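Long-range contacts in luciferase-like monooxygenase (Streptomyces bottropensis, PDB 7BIP), which probably acts as a monooxygenase of the bacterial luciferase family, incorporating oxygen during biosynthesis of the aromatic polyketide rishirilide: residues V40-H45 and G52-P57; R69-V74 and Q100-V105; L79-H84 and G108-P113; L92-N97 and M160-W165. All coordinates share one frame; numbering follows the deposited sequence.

Interaction 1 of 4, residues V40-H45 and G52-P57; sequences VKTVEH and GYSPDP
S54 turns its hydroxyl back onto the end of strand 39-42. Its OG lies anti to the backbone N (chi1 -173°) and donates to the carbonyl of V43, S54 OG to V43 O being a short 2.6 Å, with the donor above the plane of that carbonyl. A water donates to S54 OG at 2.8 Å and also to T42 OG1, so the two hydroxyls share it. T42 OG1, likewise anti to its own N, bonds to L7 O as well, which ties the end of this strand to L7, just past the neighbouring strand 2-6. In the backbone, H45 N donates to S54 O at 3.0 Å along a fairly straight line (161°), and E44 CA sends a C-H to the same oxygen. This is the loop that follows the second strand of the TIM barrel, at the C-terminal rim, and it runs straight into helix 57-67, whose N-cap is D56; there D56 OD1 also meets K91 in a salt bridge. P57, in the first turn, lies obliquely across the strand end: its CB sits 3.6 Å from T42 CG2, while its CD reaches E44 CB at 3.5 Å. E44 stretches out fully, with CG anti to the backbone N (chi1 -178°), and carries CG past P55 O at 3.4 Å. Its carboxylate then divides its bonds, OE1 taking the N-H of L79 and OE2 meeting Y46 OH. Beyond the loop, S54 and P55 pack on M94 of the second subunit.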
# COMPACT_ATOMS: atom_id res chain seq x y z
N VAL A 40 -9.64 -13.00 -1.25
CA VAL A 40 -8.94 -12.73 0.01
C VAL A 40 -9.33 -11.33 0.45
O VAL A 40 -9.21 -10.37 -0.32
CB VAL A 40 -7.41 -12.83 -0.15
CG1 VAL A 40 -6.70 -12.42 1.14
CG2 VAL A 40 -6.99 -14.26 -0.55
N LYS A 41 -9.81 -11.20 1.69
CA LYS A 41 -10.28 -9.93 2.23
C LYS A 41 -9.43 -9.56 3.44
O LYS A 41 -8.93 -10.44 4.14
CB LYS A 41 -11.77 -10.05 2.62
CG LYS A 41 -12.38 -8.82 3.31
CD LYS A 41 -13.88 -9.05 3.55
CE LYS A 41 -14.68 -8.97 2.26
NZ LYS A 41 -16.08 -9.48 2.50
N THR A 42 -9.24 -8.26 3.68
CA THR A 42 -8.72 -7.84 4.98
C THR A 42 -9.31 -6.47 5.31
O THR A 42 -10.08 -5.90 4.54
CB THR A 42 -7.19 -7.85 5.01
OG1 THR A 42 -6.76 -7.77 6.38
CG2 THR A 42 -6.61 -6.66 4.24
N VAL A 43 -8.90 -5.94 6.46
CA VAL A 43 -9.61 -4.86 7.13
C VAL A 43 -8.70 -3.65 7.32
O VAL A 43 -7.50 -3.69 7.04
CB VAL A 43 -10.17 -5.32 8.49
CG1 VAL A 43 -10.88 -6.65 8.32
CG2 VAL A 43 -9.03 -5.44 9.49
N GLU A 44 -9.29 -2.55 7.81
CA GLU A 44 -8.55 -1.35 8.20
C GLU A 44 -8.90 -1.01 9.64
O GLU A 44 -10.07 -0.74 9.94
CB GLU A 44 -8.87 -0.15 7.29
CG GLU A 44 -8.07 1.11 7.66
CD GLU A 44 -8.35 2.28 6.74
OE1 GLU A 44 -9.01 2.07 5.69
OE2 GLU A 44 -7.92 3.41 7.06
N HIS A 45 -7.90 -0.99 10.52
CA HIS A 45 -8.08 -0.59 11.91
C HIS A 45 -6.77 -0.06 12.47
O HIS A 45 -5.69 -0.40 11.98
CB HIS A 45 -8.57 -1.74 12.79
CG HIS A 45 -10.05 -1.89 12.82
ND1 HIS A 45 -10.89 -0.86 13.21
CD2 HIS A 45 -10.85 -2.92 12.48
CE1 HIS A 45 -12.14 -1.27 13.13
NE2 HIS A 45 -12.15 -2.51 12.68
N GLY A 52 -5.53 -3.94 14.56
CA GLY A 52 -4.52 -2.89 14.44
C GLY A 52 -3.27 -3.27 13.68
O GLY A 52 -2.52 -2.38 13.28
N TYR A 53 -3.01 -4.57 13.48
CA TYR A 53 -1.95 -4.97 12.56
C TYR A 53 -2.26 -4.59 11.13
O TYR A 53 -1.38 -4.71 10.27
CB TYR A 53 -1.69 -6.48 12.60
CG TYR A 53 -0.81 -6.95 13.73
CD1 TYR A 53 -0.60 -6.16 14.86
CD2 TYR A 53 -0.19 -8.19 13.68
CE1 TYR A 53 0.21 -6.61 15.90
CE2 TYR A 53 0.62 -8.64 14.72
CZ TYR A 53 0.81 -7.85 15.83
OH TYR A 53 1.61 -8.29 16.87
N SER A 54 -3.48 -4.13 10.83
CA SER A 54 -3.83 -3.76 9.46
C SER A 54 -4.35 -2.32 9.39
O SER A 54 -5.53 -2.08 9.11
CB SER A 54 -4.84 -4.74 8.89
OG SER A 54 -5.02 -4.45 7.50
N PRO A 55 -3.47 -1.32 9.58
CA PRO A 55 -3.89 0.08 9.38
C PRO A 55 -4.08 0.45 7.91
O PRO A 55 -4.70 1.48 7.64
CB PRO A 55 -2.74 0.88 10.00
CG PRO A 55 -1.54 -0.03 9.89
CD PRO A 55 -2.08 -1.43 10.06
N ASP A 56 -3.61 -0.38 6.98
CA ASP A 56 -3.71 -0.07 5.55
C ASP A 56 -3.93 -1.37 4.78
O ASP A 56 -2.96 -2.04 4.40
CB ASP A 56 -2.46 0.66 5.05
CG ASP A 56 -2.66 1.31 3.71
OD1 ASP A 56 -3.28 2.39 3.65
OD2 ASP A 56 -2.18 0.75 2.71
N PRO A 57 -5.19 -1.75 4.54
CA PRO A 57 -5.45 -3.02 3.85
C PRO A 57 -4.85 -3.07 2.46
O PRO A 57 -4.47 -4.16 2.00
CB PRO A 57 -6.98 -3.08 3.80
CG PRO A 57 -7.42 -1.65 3.97
CD PRO A 57 -6.43 -1.07 4.93
O HOH W 1 -3.92 -6.85 6.53

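Interaction 2 of 4, residues R69-V74 and Q100-V105; sequences RRVRLV and QGRLDV. With EDO (1,2-ethanediol), chain F.
A beta-alpha-beta unit, strand 72-78 to helix 85-98 to strand 103-107, brings these segments side by side where the two strands start. L73 N donates to R102 O at 2.9 Å, and L73 O in turn receives D104 N at 2.9 Å, nearly along the C=O axis, which sets the parallel ladder. R72 leaves its strand with CG beside the backbone N, bends at chi3 (68°) and grips D104 side-on in a two-nitrogen salt bridge. R72 NE meets the syn lone pair of D104 OD2 at 2.9 Å, exactly in the guanidinium plane, while R72 NH2 reaches D104 OD1 at 3.0 Å from above the carboxylate plane; the two flat groups are turned 30° apart. R72 NH2 also donates to G101 O at 3.3 Å, and R102 O lies over one face of the guanidinium. In the TIM barrel these are the third and fourth strands, V74 and D104 pointing to the face that also carries K41, L73 and L103 to the face packed by helices. R102 bends the other way at chi3 (-74°) and lays its guanidinium between L73 CD2 on one face and R69 O on the other. Its NH1 donates to V71 O at 2.8 Å, in the carbonyl plane. Further bonds from R102 to S99 O, A65 O and T68 OG1 hold this guanidinium against the C-terminal ends of helices 57-67 and 85-98. At the exposed end R69 NE makes a weak bond to O2 of a 1,2-ethanediol, probably from the crystallisation liquor.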
# COMPACT_ATOMS: atom_id res chain seq x y z
N ARG A 69 -2.67 -15.52 -8.46
CA ARG A 69 -3.04 -15.32 -9.85
C ARG A 69 -4.54 -15.21 -10.10
O ARG A 69 -4.93 -14.52 -11.05
CB ARG A 69 -2.49 -16.47 -10.72
CG ARG A 69 -0.97 -16.49 -10.80
CD ARG A 69 -0.47 -17.75 -11.50
NE ARG A 69 0.57 -18.43 -10.73
CZ ARG A 69 0.92 -19.70 -10.90
NH1 ARG A 69 1.88 -20.23 -10.15
NH2 ARG A 69 0.31 -20.45 -11.81
N ARG A 70 -5.39 -15.85 -9.30
CA ARG A 70 -6.81 -15.87 -9.67
C ARG A 70 -7.75 -15.37 -8.57
O ARG A 70 -8.82 -14.83 -8.88
CB ARG A 70 -7.23 -17.27 -10.10
CG ARG A 70 -7.07 -18.34 -9.05
CD ARG A 70 -7.71 -19.64 -9.50
NE ARG A 70 -7.48 -20.72 -8.56
CZ ARG A 70 -7.64 -22.01 -8.86
NH1 ARG A 70 -8.04 -22.36 -10.08
NH2 ARG A 70 -7.41 -22.95 -7.94
N VAL A 71 -7.37 -15.53 -7.31
CA VAL A 71 -8.22 -15.09 -6.21
C VAL A 71 -8.45 -13.57 -6.31
O VAL A 71 -7.55 -12.80 -6.64
CB VAL A 71 -7.54 -15.51 -4.89
CG1 VAL A 71 -6.34 -14.61 -4.54
CG2 VAL A 71 -8.52 -15.62 -3.77
N ARG A 72 -9.68 -13.14 -6.04
CA ARG A 72 -9.91 -11.70 -6.00
C ARG A 72 -9.39 -11.11 -4.69
O ARG A 72 -9.15 -11.82 -3.71
CB ARG A 72 -11.40 -11.39 -6.18
CG ARG A 72 -11.94 -11.88 -7.55
CD ARG A 72 -13.30 -11.26 -7.90
NE ARG A 72 -13.21 -9.82 -8.17
CZ ARG A 72 -12.76 -9.29 -9.30
NH1 ARG A 72 -12.34 -10.06 -10.29
NH2 ARG A 72 -12.72 -7.96 -9.43
N LEU A 73 -9.18 -9.79 -4.69
CA LEU A 73 -8.70 -9.06 -3.52
C LEU A 73 -9.78 -8.07 -3.10
O LEU A 73 -10.25 -7.29 -3.93
CB LEU A 73 -7.39 -8.31 -3.82
CG LEU A 73 -6.12 -9.09 -4.18
CD1 LEU A 73 -5.91 -10.31 -3.27
CD2 LEU A 73 -6.16 -9.52 -5.62
N VAL A 74 -10.18 -8.09 -1.83
CA VAL A 74 -11.32 -7.28 -1.39
C VAL A 74 -10.97 -6.50 -0.14
O VAL A 74 -10.51 -7.07 0.85
CB VAL A 74 -12.57 -8.15 -1.13
CG1 VAL A 74 -13.79 -7.25 -0.88
CG2 VAL A 74 -12.82 -9.10 -2.30
N GLN A 100 -4.23 -6.94 -11.93
CA GLN A 100 -4.81 -7.23 -13.25
C GLN A 100 -6.33 -7.44 -13.15
O GLN A 100 -6.91 -8.40 -13.67
CB GLN A 100 -4.10 -8.41 -13.92
CG GLN A 100 -2.58 -8.15 -14.03
CD GLN A 100 -1.92 -8.85 -15.20
OE1 GLN A 100 -2.38 -9.89 -15.67
NE2 GLN A 100 -0.83 -8.26 -15.69
N GLY A 101 -6.99 -6.50 -12.46
CA GLY A 101 -8.44 -6.43 -12.47
C GLY A 101 -9.16 -7.30 -11.47
O GLY A 101 -10.34 -7.59 -11.67
N ARG A 102 -8.50 -7.70 -10.37
CA ARG A 102 -9.08 -8.63 -9.41
C ARG A 102 -9.59 -7.94 -8.15
O ARG A 102 -10.00 -8.63 -7.21
CB ARG A 102 -8.07 -9.72 -9.02
CG ARG A 102 -7.73 -10.70 -10.15
CD ARG A 102 -6.75 -11.77 -9.68
NE ARG A 102 -5.39 -11.26 -9.52
CZ ARG A 102 -4.55 -11.66 -8.57
NH1 ARG A 102 -4.93 -12.54 -7.66
NH2 ARG A 102 -3.32 -11.16 -8.51
N LEU A 103 -9.63 -6.61 -8.12
CA LEU A 103 -9.95 -5.86 -6.92
C LEU A 103 -11.45 -5.56 -6.83
O LEU A 103 -12.07 -5.13 -7.80
CB LEU A 103 -9.16 -4.54 -6.90
CG LEU A 103 -9.43 -3.55 -5.76
CD1 LEU A 103 -8.99 -4.14 -4.43
CD2 LEU A 103 -8.68 -2.26 -6.02
N ASP A 104 -12.02 -5.76 -5.63
CA ASP A 104 -13.33 -5.25 -5.26
C ASP A 104 -13.15 -4.39 -4.02
O ASP A 104 -12.42 -4.77 -3.10
CB ASP A 104 -14.32 -6.39 -4.95
CG ASP A 104 -14.37 -7.44 -6.06
OD1 ASP A 104 -14.55 -7.05 -7.23
OD2 ASP A 104 -14.22 -8.64 -5.76
N VAL A 105 -13.81 -3.23 -3.97
CA VAL A 105 -13.52 -2.24 -2.93
C VAL A 105 -14.74 -2.07 -2.04
O VAL A 105 -15.72 -1.41 -2.40
CB VAL A 105 -13.09 -0.89 -3.52
CG1 VAL A 105 -12.71 0.05 -2.37
CG2 VAL A 105 -11.89 -1.09 -4.45
C1 EDO F . 3.26 -14.45 -9.53
O1 EDO F . 3.06 -14.21 -10.93
C2 EDO F . 1.97 -15.01 -8.94
O2 EDO F . 2.18 -16.39 -8.63

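Interaction 3 of 4, residues L79-H84 and G108-P113; sequences LPVFTH and GRAFLP
The ring of F82 carries the methyl V81 CG1 over the centre of one face, 3.5 Å above its plane. F119 stacks against this ring, and F116 meets it edge-to-face. Across the contact A110 CB approaches F82 CE2 obliquely at 3.6 Å. V81 holds CG1 in the crowded position between N and carbonyl carbon (chi1 68°), so that one methyl serves both the ring and A110, with V81 CG1 to A110 CB at 4.0 Å. L79 comes in from the start of its loop: CG lies anti to its carbonyl carbon, and the branch tips divide the work, CD1 reaching A110 CB at 4.2 Å and CD2 resting on G108 O at 3.5 Å. Both segments are loops at the C-terminal ends of neighbouring TIM-barrel strands, 72-78 and 103-107. The first makes a 3-10 turn at P80 and V81, closed by F82 N bonding back to L79 O. H84, the N-cap of helix 85-98, meets F119 of the second subunit edge-to-face. No direct hydrogen bond joins the two loops; instead one water donates to G108 O at 2.7 Å and accepts from V81 N at 3.2 Å. The contact is therefore mainly apolar, a small methyl lodged among L79, V81 and F82, and the backbones of G108 and V81, both buried residues, each pair with one shared water rather than with each other.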
# COMPACT_ATOMS: atom_id res chain seq x y z
N LEU A 79 -11.63 2.89 5.12
CA LEU A 79 -12.37 3.87 5.92
C LEU A 79 -12.18 5.26 5.32
O LEU A 79 -11.22 5.98 5.66
CB LEU A 79 -11.91 3.85 7.38
CG LEU A 79 -12.01 2.49 8.09
CD1 LEU A 79 -11.47 2.60 9.52
CD2 LEU A 79 -13.46 1.99 8.12
N PRO A 80 -13.07 5.71 4.42
CA PRO A 80 -12.85 7.01 3.78
C PRO A 80 -12.74 8.17 4.75
O PRO A 80 -12.09 9.17 4.43
CB PRO A 80 -14.07 7.16 2.85
CG PRO A 80 -15.02 6.08 3.23
CD PRO A 80 -14.23 4.99 3.87
N VAL A 81 -13.32 8.05 5.96
CA VAL A 81 -13.28 9.14 6.93
C VAL A 81 -11.85 9.51 7.32
O VAL A 81 -11.58 10.65 7.70
CB VAL A 81 -14.15 8.79 8.16
CG1 VAL A 81 -13.55 7.64 8.97
CG2 VAL A 81 -14.37 10.01 9.04
N PHE A 82 -10.91 8.57 7.20
CA PHE A 82 -9.56 8.80 7.73
C PHE A 82 -8.53 9.00 6.64
O PHE A 82 -7.33 8.96 6.92
CB PHE A 82 -9.13 7.64 8.63
CG PHE A 82 -9.93 7.53 9.88
CD1 PHE A 82 -10.35 8.66 10.54
CD2 PHE A 82 -10.29 6.28 10.37
CE1 PHE A 82 -11.12 8.56 11.69
CE2 PHE A 82 -11.04 6.18 11.53
CZ PHE A 82 -11.46 7.32 12.18
N THR A 83 -8.96 9.20 5.40
CA THR A 83 -7.99 9.42 4.35
C THR A 83 -8.50 10.56 3.49
O THR A 83 -9.53 11.18 3.77
CB THR A 83 -7.73 8.13 3.58
OG1 THR A 83 -6.68 8.33 2.63
CG2 THR A 83 -9.00 7.65 2.87
N HIS A 84 -7.74 10.87 2.46
CA HIS A 84 -8.11 11.84 1.44
C HIS A 84 -8.52 11.09 0.18
O HIS A 84 -7.84 10.15 -0.22
CB HIS A 84 -6.92 12.74 1.14
CG HIS A 84 -7.27 13.97 0.36
ND1 HIS A 84 -7.71 13.93 -0.94
CD2 HIS A 84 -7.20 15.28 0.70
CE1 HIS A 84 -7.94 15.16 -1.36
NE2 HIS A 84 -7.62 16.00 -0.39
N GLY A 108 -16.27 1.29 4.43
CA GLY A 108 -16.99 1.12 5.67
C GLY A 108 -16.95 2.36 6.55
O GLY A 108 -16.17 3.28 6.33
N ARG A 109 -17.82 2.35 7.56
CA ARG A 109 -17.85 3.40 8.57
C ARG A 109 -16.93 3.02 9.73
O ARG A 109 -16.81 1.85 10.09
CB ARG A 109 -19.27 3.62 9.10
CG ARG A 109 -20.32 3.87 8.04
CD ARG A 109 -20.39 5.34 7.64
NE ARG A 109 -20.40 6.25 8.78
CZ ARG A 109 -21.49 6.64 9.43
NH1 ARG A 109 -21.40 7.48 10.45
NH2 ARG A 109 -22.68 6.18 9.06
N ALA A 110 -16.28 4.02 10.30
CA ALA A 110 -15.48 3.75 11.48
C ALA A 110 -16.38 3.76 12.72
O ALA A 110 -17.45 4.37 12.74
CB ALA A 110 -14.37 4.79 11.63
N PHE A 111 -15.92 3.08 13.76
CA PHE A 111 -16.66 3.10 15.01
C PHE A 111 -15.80 3.08 16.27
O PHE A 111 -16.35 3.31 17.35
CB PHE A 111 -17.66 1.94 15.07
CG PHE A 111 -17.01 0.58 15.17
CD1 PHE A 111 -16.95 -0.08 16.39
CD2 PHE A 111 -16.49 -0.03 14.04
CE1 PHE A 111 -16.35 -1.32 16.49
CE2 PHE A 111 -15.89 -1.29 14.13
CZ PHE A 111 -15.82 -1.93 15.36
N LEU A 112 -14.51 2.81 16.18
CA LEU A 112 -13.67 2.79 17.38
C LEU A 112 -13.41 4.23 17.82
O LEU A 112 -12.89 5.02 17.03
CB LEU A 112 -12.36 2.07 17.11
CG LEU A 112 -12.45 0.58 16.78
CD1 LEU A 112 -11.06 -0.02 16.56
CD2 LEU A 112 -13.19 -0.16 17.88
N PRO A 113 -13.75 4.60 19.06
CA PRO A 113 -13.59 6.01 19.46
C PRO A 113 -12.15 6.50 19.40
O PRO A 113 -11.92 7.65 19.01
CB PRO A 113 -14.15 6.02 20.89
CG PRO A 113 -15.12 4.87 20.92
CD PRO A 113 -14.47 3.81 20.07
O HOH W 2 -15.36 5.79 6.96

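Interaction 4 of 4, residues L92-N97 and M160-W165; sequences LAMLDN and MLPRTW
N97 sets CG anti to its carbonyl carbon (chi1 -79°) and turns its amide so that ND2 looks both back along helix 85-98 and out to the loop. D96 does the reverse, CG anti to the backbone N (chi1 -164°), which sends its carboxylate toward W165. From N97, ND2 donates to R163 O at 2.8 Å, with donor and acceptor each in the other's plane, and to A93 O at 3.0 Å, an oxygen that also takes N97 N in the helix. D96 OD2 accepts a weak bond from W165 N at 2.9 Å, while its OD1 accepts from Q166 NE2. N97 OD1 stands at the edge of the W165 ring, 3.7 Å from CE3, the amide and indole planes being 63° apart. One turn back, A93 CB presses on O of P162, after a cis peptide, at 3.2 Å, and the M94 side chain crosses the P162 ring at about a right angle, M94 CG 3.9 Å from P162 CD. This loop runs from hairpin strand 154-158 to barrel strand 171-175 along the helix; A18 of the second subunit packs on P162. R163 points off the helix, NH2 bonded to M160 O and NH1 weakly to E144, a calcium ligand in this protein. Both N97 amide protons are thus used, which fixes the group's rotation and pins an irregular loop to the helix by its backbone.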
# COMPACT_ATOMS: atom_id res chain seq x y z
N LEU A 92 -5.84 2.66 -4.72
CA LEU A 92 -6.70 1.56 -5.16
C LEU A 92 -6.59 1.34 -6.67
O LEU A 92 -6.66 0.20 -7.14
CB LEU A 92 -8.15 1.83 -4.77
CG LEU A 92 -8.46 1.71 -3.27
CD1 LEU A 92 -9.82 2.33 -3.01
CD2 LEU A 92 -8.40 0.24 -2.78
N ALA A 93 -6.41 2.42 -7.44
CA ALA A 93 -6.18 2.25 -8.87
C ALA A 93 -4.85 1.53 -9.14
O ALA A 93 -4.77 0.67 -10.03
CB ALA A 93 -6.23 3.61 -9.59
N MET A 94 -3.80 1.85 -8.37
CA MET A 94 -2.56 1.09 -8.51
C MET A 94 -2.79 -0.39 -8.24
O MET A 94 -2.33 -1.26 -8.98
CB MET A 94 -1.49 1.63 -7.56
CG MET A 94 -0.97 3.03 -7.87
SD MET A 94 0.24 3.51 -6.61
CE MET A 94 1.67 2.51 -7.04
N LEU A 95 -3.52 -0.69 -7.16
CA LEU A 95 -3.76 -2.08 -6.79
C LEU A 95 -4.58 -2.80 -7.85
O LEU A 95 -4.32 -3.97 -8.16
CB LEU A 95 -4.45 -2.13 -5.43
CG LEU A 95 -4.91 -3.51 -4.98
CD1 LEU A 95 -3.72 -4.48 -4.97
CD2 LEU A 95 -5.53 -3.38 -3.58
N ASP A 96 -5.60 -2.13 -8.41
CA ASP A 96 -6.37 -2.73 -9.50
C ASP A 96 -5.46 -3.16 -10.64
O ASP A 96 -5.55 -4.29 -11.14
CB ASP A 96 -7.43 -1.73 -9.99
CG ASP A 96 -8.52 -2.38 -10.82
OD1 ASP A 96 -8.79 -3.58 -10.64
OD2 ASP A 96 -9.12 -1.67 -11.66
N ASN A 97 -4.54 -2.28 -11.03
CA ASN A 97 -3.63 -2.61 -12.13
C ASN A 97 -2.62 -3.68 -11.75
O ASN A 97 -2.35 -4.60 -12.54
CB ASN A 97 -2.93 -1.34 -12.61
CG ASN A 97 -3.82 -0.52 -13.52
OD1 ASN A 97 -4.08 -0.90 -14.65
ND2 ASN A 97 -4.32 0.60 -13.00
N MET A 160 -7.14 11.71 -12.11
CA MET A 160 -6.33 10.83 -11.28
C MET A 160 -5.69 9.73 -12.11
O MET A 160 -6.36 9.05 -12.89
CB MET A 160 -7.20 10.21 -10.18
CG MET A 160 -6.48 9.18 -9.30
SD MET A 160 -5.03 9.84 -8.42
CE MET A 160 -5.72 11.29 -7.68
N LEU A 161 -4.38 9.56 -11.94
CA LEU A 161 -3.64 8.46 -12.50
C LEU A 161 -3.19 7.53 -11.37
O LEU A 161 -3.12 7.95 -10.21
CB LEU A 161 -2.40 8.96 -13.27
CG LEU A 161 -2.69 9.78 -14.53
CD1 LEU A 161 -1.37 10.31 -15.07
CD2 LEU A 161 -3.42 8.95 -15.59
N PRO A 162 -2.94 6.26 -11.67
CA PRO A 162 -3.25 5.61 -12.94
C PRO A 162 -4.76 5.46 -13.09
O PRO A 162 -5.49 5.44 -12.10
CB PRO A 162 -2.56 4.25 -12.82
CG PRO A 162 -2.63 3.95 -11.31
CD PRO A 162 -2.48 5.30 -10.64
N ARG A 163 -5.24 5.38 -14.33
CA ARG A 163 -6.62 4.99 -14.50
C ARG A 163 -6.78 3.54 -14.05
O ARG A 163 -5.83 2.76 -14.06
CB ARG A 163 -7.05 5.16 -15.95
CG ARG A 163 -6.66 6.53 -16.54
CD ARG A 163 -7.24 7.70 -15.75
NE ARG A 163 -8.67 7.87 -15.97
CZ ARG A 163 -9.51 8.41 -15.09
NH1 ARG A 163 -10.80 8.54 -15.37
NH2 ARG A 163 -9.05 8.81 -13.91
N THR A 164 -8.00 3.18 -13.64
CA THR A 164 -8.19 1.81 -13.18
C THR A 164 -8.10 0.81 -14.34
O THR A 164 -8.22 1.16 -15.52
CB THR A 164 -9.53 1.66 -12.45
OG1 THR A 164 -10.60 2.01 -13.34
CG2 THR A 164 -9.58 2.58 -11.23
N TRP A 165 -7.86 -0.44 -13.97
CA TRP A 165 -7.89 -1.54 -14.94
C TRP A 165 -9.33 -1.88 -15.30
O TRP A 165 -9.68 -1.96 -16.49
CB TRP A 165 -7.18 -2.74 -14.32
CG TRP A 165 -7.20 -4.02 -15.12
CD1 TRP A 165 -8.29 -4.79 -15.42
CD2 TRP A 165 -6.07 -4.70 -15.66
NE1 TRP A 165 -7.90 -5.90 -16.13
CE2 TRP A 165 -6.54 -5.87 -16.29
CE3 TRP A 165 -4.69 -4.43 -15.68
CZ2 TRP A 165 -5.69 -6.76 -16.94
CZ3 TRP A 165 -3.85 -5.32 -16.33
CH2 TRP A 165 -4.35 -6.48 -16.94

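From the N terminus, interaction 1 closes a tight loop between strand 39-42 and helix 57-67 before any other opens. Interactions 2, 3 and 4 then cross one another, their segments alternating along the chain: 69-74 with 100-105 and 79-84 with 108-113 join the N-terminal ends of one strand pair and the loops after its C-terminal ends, while 92-97, on the intervening helix, waits for the distant loop 160-165. Interaction 1 joins interaction 2 through backbone pairing of V40 with R72 and V74, and interaction 3 through E44 and L79. W165 of interaction 4 packs on Q100 and G101 of interaction 2. Interactions 1, 3 and 4 meet the second subunit, as does Q100 of interaction 2.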